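Sialidase B (Streptococcus pneumoniae serotype 4, PDB 4XJW) cleaves terminal sialic acid residues from oligosaccharides, glycoproteins and glycolipids, acting as an intramolecular trans-sialidase of glycosyl hydrolase family 33. Local coordinates at residues Glu382-Asp387 and Glu395-Lys400. The protein carries 1 engineered substitution. Residues are numbered along the deposited sequence; the frame is centred on the assembly and turned at random.
Sequences EQYSVD and ERHNGK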
ATOM      1  N   GLU A 382      25.825 -14.172  -6.489  1.00 16.30           N
ATOM      2  CA  GLU A 382      25.604 -14.319  -5.051  1.00 13.73           C
ATOM      3  C   GLU A 382      24.534 -13.331  -4.602  1.00 16.13           C
ATOM      4  O   GLU A 382      24.568 -12.154  -4.964  1.00 15.33           O
ATOM      5  CB  GLU A 382      26.896 -14.097  -4.265  1.00 19.52           C
ATOM      6  CG  GLU A 382      26.776 -14.430  -2.779  1.00 17.78           C
ATOM      7  CD  GLU A 382      28.097 -14.274  -2.042  1.00 23.44           C
ATOM      8  OE1 GLU A 382      29.113 -13.982  -2.707  1.00 27.03           O
ATOM      9  OE2 GLU A 382      28.105 -14.426  -0.805  1.00 21.27           O
ATOM     10  N   GLN A 383      23.570 -13.833  -3.834  1.00 13.98           N
ATOM     11  CA  GLN A 383      22.452 -13.027  -3.345  1.00 13.13           C
ATOM     12  C   GLN A 383      22.893 -12.022  -2.269  1.00 14.28           C
ATOM     13  O   GLN A 383      23.898 -12.232  -1.581  1.00 16.20           O
ATOM     14  CB  GLN A 383      21.366 -13.962  -2.805  1.00 15.74           C
ATOM     15  CG  GLN A 383      20.018 -13.294  -2.501  1.00 15.71           C
ATOM     16  CD  GLN A 383      19.012 -14.261  -1.896  1.00 18.70           C
ATOM     17  OE1 GLN A 383      19.169 -14.702  -0.757  1.00 17.90           O
ATOM     18  NE2 GLN A 383      17.976 -14.594  -2.658  1.00 16.15           N
ATOM     19  N   TYR A 384      22.148 -10.922  -2.141  1.00 12.92           N
ATOM     20  CA  TYR A 384      22.378  -9.935  -1.091  1.00 16.80           C
ATOM     21  C   TYR A 384      21.311 -10.017  -0.008  1.00 14.93           C
ATOM     22  O   TYR A 384      20.175 -10.414  -0.273  1.00 15.80           O
ATOM     23  CB  TYR A 384      22.330  -8.520  -1.658  1.00 13.74           C
ATOM     24  CG  TYR A 384      23.456  -8.154  -2.598  1.00 15.13           C
ATOM     25  CD1 TYR A 384      23.370  -8.434  -3.957  1.00 14.76           C
ATOM     26  CD2 TYR A 384      24.588  -7.491  -2.133  1.00 16.27           C
ATOM     27  CE1 TYR A 384      24.389  -8.080  -4.828  1.00 17.47           C
ATOM     28  CE2 TYR A 384      25.607  -7.136  -2.995  1.00 15.49           C
ATOM     29  CZ  TYR A 384      25.504  -7.429  -4.338  1.00 18.80           C
ATOM     30  OH  TYR A 384      26.522  -7.076  -5.201  1.00 22.04           O
ATOM     31  N   SER A 385      21.688  -9.608   1.199  1.00 14.19           N
ATOM     32  CA  SER A 385      20.753  -9.399   2.297  1.00 13.80           C
ATOM     33  C   SER A 385      21.004  -7.996   2.839  1.00 16.41           C
ATOM     34  O   SER A 385      22.064  -7.423   2.600  1.00 17.93           O
ATOM     35  CB  SER A 385      20.983 -10.423   3.402  1.00 16.47           C
ATOM     36  OG  SER A 385      20.470 -11.698   3.058  1.00 17.38           O
ATOM     37  N   VAL A 386      20.042  -7.443   3.569  1.00 15.18           N
ATOM     38  CA  VAL A 386      20.210  -6.117   4.157  1.00 14.53           C
ATOM     39  C   VAL A 386      20.118  -6.143   5.680  1.00 16.21           C
ATOM     40  O   VAL A 386      19.444  -6.988   6.253  1.00 15.99           O
ATOM     41  CB  VAL A 386      19.206  -5.095   3.581  1.00 15.99           C
ATOM     42  CG1 VAL A 386      19.288  -5.070   2.078  1.00 14.55           C
ATOM     43  CG2 VAL A 386      17.790  -5.400   4.043  1.00 16.88           C
ATOM     44  N   ASP A 387      20.797  -5.210   6.338  1.00 16.52           N
ATOM     45  CA  ASP A 387      20.688  -5.090   7.791  1.00 17.43           C
ATOM     46  C   ASP A 387      21.058  -3.681   8.247  1.00 15.75           C
ATOM     47  O   ASP A 387      21.672  -2.908   7.503  1.00 16.90           O
ATOM     48  CB  ASP A 387      21.587  -6.107   8.499  1.00 18.03           C
ATOM     49  CG  ASP A 387      23.056  -5.737   8.423  1.00 21.35           C
ATOM     50  OD1 ASP A 387      23.524  -4.970   9.295  1.00 20.59           O
ATOM     51  OD2 ASP A 387      23.739  -6.208   7.489  1.00 25.33           O
ATOM     52  N   GLU A 395      24.115  -3.393   2.597  1.00 18.74           N
ATOM     53  CA  GLU A 395      23.656  -4.387   1.645  1.00 13.44           C
ATOM     54  C   GLU A 395      24.846  -5.271   1.327  1.00 20.35           C
ATOM     55  O   GLU A 395      25.855  -4.795   0.795  1.00 20.23           O
ATOM     56  CB  GLU A 395      23.135  -3.689   0.389  1.00 15.84           C
ATOM     57  CG  GLU A 395      22.071  -2.642   0.723  1.00 16.36           C
ATOM     58  CD  GLU A 395      21.501  -1.925  -0.486  1.00 13.96           C
ATOM     59  OE1 GLU A 395      21.483  -2.510  -1.590  1.00 15.88           O
ATOM     60  OE2 GLU A 395      21.062  -0.759  -0.320  1.00 18.07           O
ATOM     61  N   ARG A 396      24.747  -6.550   1.667  1.00 16.49           N
ATOM     62  CA  ARG A 396      25.897  -7.426   1.492  1.00 21.04           C
ATOM     63  C   ARG A 396      25.581  -8.856   1.090  1.00 16.08           C
ATOM     64  O   ARG A 396      24.527  -9.412   1.410  1.00 18.17           O
ATOM     65  CB  ARG A 396      26.744  -7.436   2.756  1.00 24.76           C
ATOM     66  CG  ARG A 396      25.980  -7.848   3.974  1.00 23.79           C
ATOM     67  CD  ARG A 396      26.898  -8.010   5.173  1.00 32.49           C
ATOM     68  NE  ARG A 396      26.176  -8.569   6.310  1.00 37.02           N
ATOM     69  CZ  ARG A 396      26.580  -8.482   7.571  1.00 35.99           C
ATOM     70  NH1 ARG A 396      27.708  -7.850   7.868  1.00 40.16           N
ATOM     71  NH2 ARG A 396      25.851  -9.026   8.535  1.00 41.47           N
ATOM     72  N   HIS A 397      26.531  -9.439   0.375  1.00 19.88           N
ATOM     73  CA  HIS A 397      26.429 -10.814  -0.066  1.00 19.52           C
ATOM     74  C   HIS A 397      26.212 -11.782   1.099  1.00 17.13           C
ATOM     75  O   HIS A 397      26.800 -11.627   2.175  1.00 16.55           O
ATOM     76  CB  HIS A 397      27.682 -11.176  -0.866  1.00 18.61           C
ATOM     77  CG  HIS A 397      27.690 -10.620  -2.255  1.00 19.97           C
ATOM     78  ND1 HIS A 397      28.777  -9.964  -2.788  1.00 20.26           N
ATOM     79  CD2 HIS A 397      26.744 -10.633  -3.226  1.00 21.00           C
ATOM     80  CE1 HIS A 397      28.499  -9.589  -4.026  1.00 23.88           C
ATOM     81  NE2 HIS A 397      27.272  -9.987  -4.316  1.00 21.29           N
ATOM     82  N   ASN A 398      25.348 -12.772   0.889  1.00 15.01           N
ATOM     83  CA  ASN A 398      24.937 -13.648   1.983  1.00 14.60           C
ATOM     84  C   ASN A 398      25.318 -15.124   1.826  1.00 19.32           C
ATOM     85  O   ASN A 398      24.827 -15.973   2.563  1.00 22.55           O
ATOM     86  CB  ASN A 398      23.429 -13.517   2.226  1.00 17.18           C
ATOM     87  CG  ASN A 398      22.601 -13.990   1.044  1.00 18.86           C
ATOM     88  OD1 ASN A 398      23.056 -14.790   0.222  1.00 17.77           O
ATOM     89  ND2 ASN A 398      21.368 -13.508   0.960  1.00 19.44           N
ATOM     90  N   GLY A 399      26.150 -15.430   0.838  1.00 21.94           N
ATOM     91  CA  GLY A 399      26.630 -16.791   0.659  1.00 23.16           C
ATOM     92  C   GLY A 399      25.736 -17.705  -0.157  1.00 23.54           C
ATOM     93  O   GLY A 399      26.125 -18.831  -0.474  1.00 28.69           O
ATOM     94  N   LYS A 400      24.538 -17.241  -0.497  1.00 20.94           N
ATOM     95  CA  LYS A 400      23.616 -18.039  -1.307  1.00 18.75           C
ATOM     96  C   LYS A 400      23.746 -17.682  -2.783  1.00 22.21           C
ATOM     97  O   LYS A 400      23.908 -16.514  -3.121  1.00 20.32           O
ATOM     98  CB  LYS A 400      22.173 -17.837  -0.827  1.00 19.02           C
ATOM     99  CG  LYS A 400      21.104 -18.495  -1.696  1.00 20.28           C
ATOM    100  CD  LYS A 400      19.714 -18.331  -1.089  1.00 21.07           C
ATOM    101  CE  LYS A 400      18.619 -18.557  -2.134  1.00 29.01           C
ATOM    102  NZ  LYS A 400      17.288 -18.827  -1.516  1.00 26.63           N
TER
HETATM  103  O   HOH W   1      16.985 -16.327  -0.066  1.00 22.93           O
HETATM  104  O   HOH W   2      15.664 -16.754  -3.664  1.00 25.17           O
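Tyr384 and His397 both hold CG anti to their own carbonyl carbon (chi1 -68° and -77°), and both rings run out from the strands in the same direction. The rings form an offset stack with centroids 4.1 Å apart and planes at 29°. His397 CD2 sits over the centre of the tyrosine face. The polar ends of both rings, Tyr384 OH and His397 NE2, share one partner, the carboxylate of Asp410. Over the opposite face of the imidazole lies the Glu382 carboxylate, with OE1 3.7 Å from His397 CG. Glu382 OE2 uses its anti lone pair to accept the Gly399 N-H at 2.7 Å, though the bond is bent.

Strands 377-387 and 394-398 are the arms of an antiparallel beta hairpin, away from the active site. Ser385 and Arg396 form a hydrogen-bonded pair. The chain turns a corner at Gly399, and Gln383 N then bonds Lys400 O at 2.8 Å.

Asn398 closes the corner. Its OD1 accepts Lys400 N in an Asx turn. Asn398 ND2 reaches across to two acceptors close to its amide plane: Ser385 OG at 2.9 Å, almost straight, and a lone pair of Gln383 OE1 at 3.0 Å. Ser385 OG also bonds Glu264, and Gln383 NE2 bonds Asn261 O. Water 1 links Gln383 OE1 to Lys400 NZ. At the other end, Asp387 OD2 lies over one face of the Arg396 guanidinium, 3.6 Å from NE, a purely electrostatic salt bridge. Asp387 OD1 accepts from Asp389 N and forms a salt bridge with Arg394.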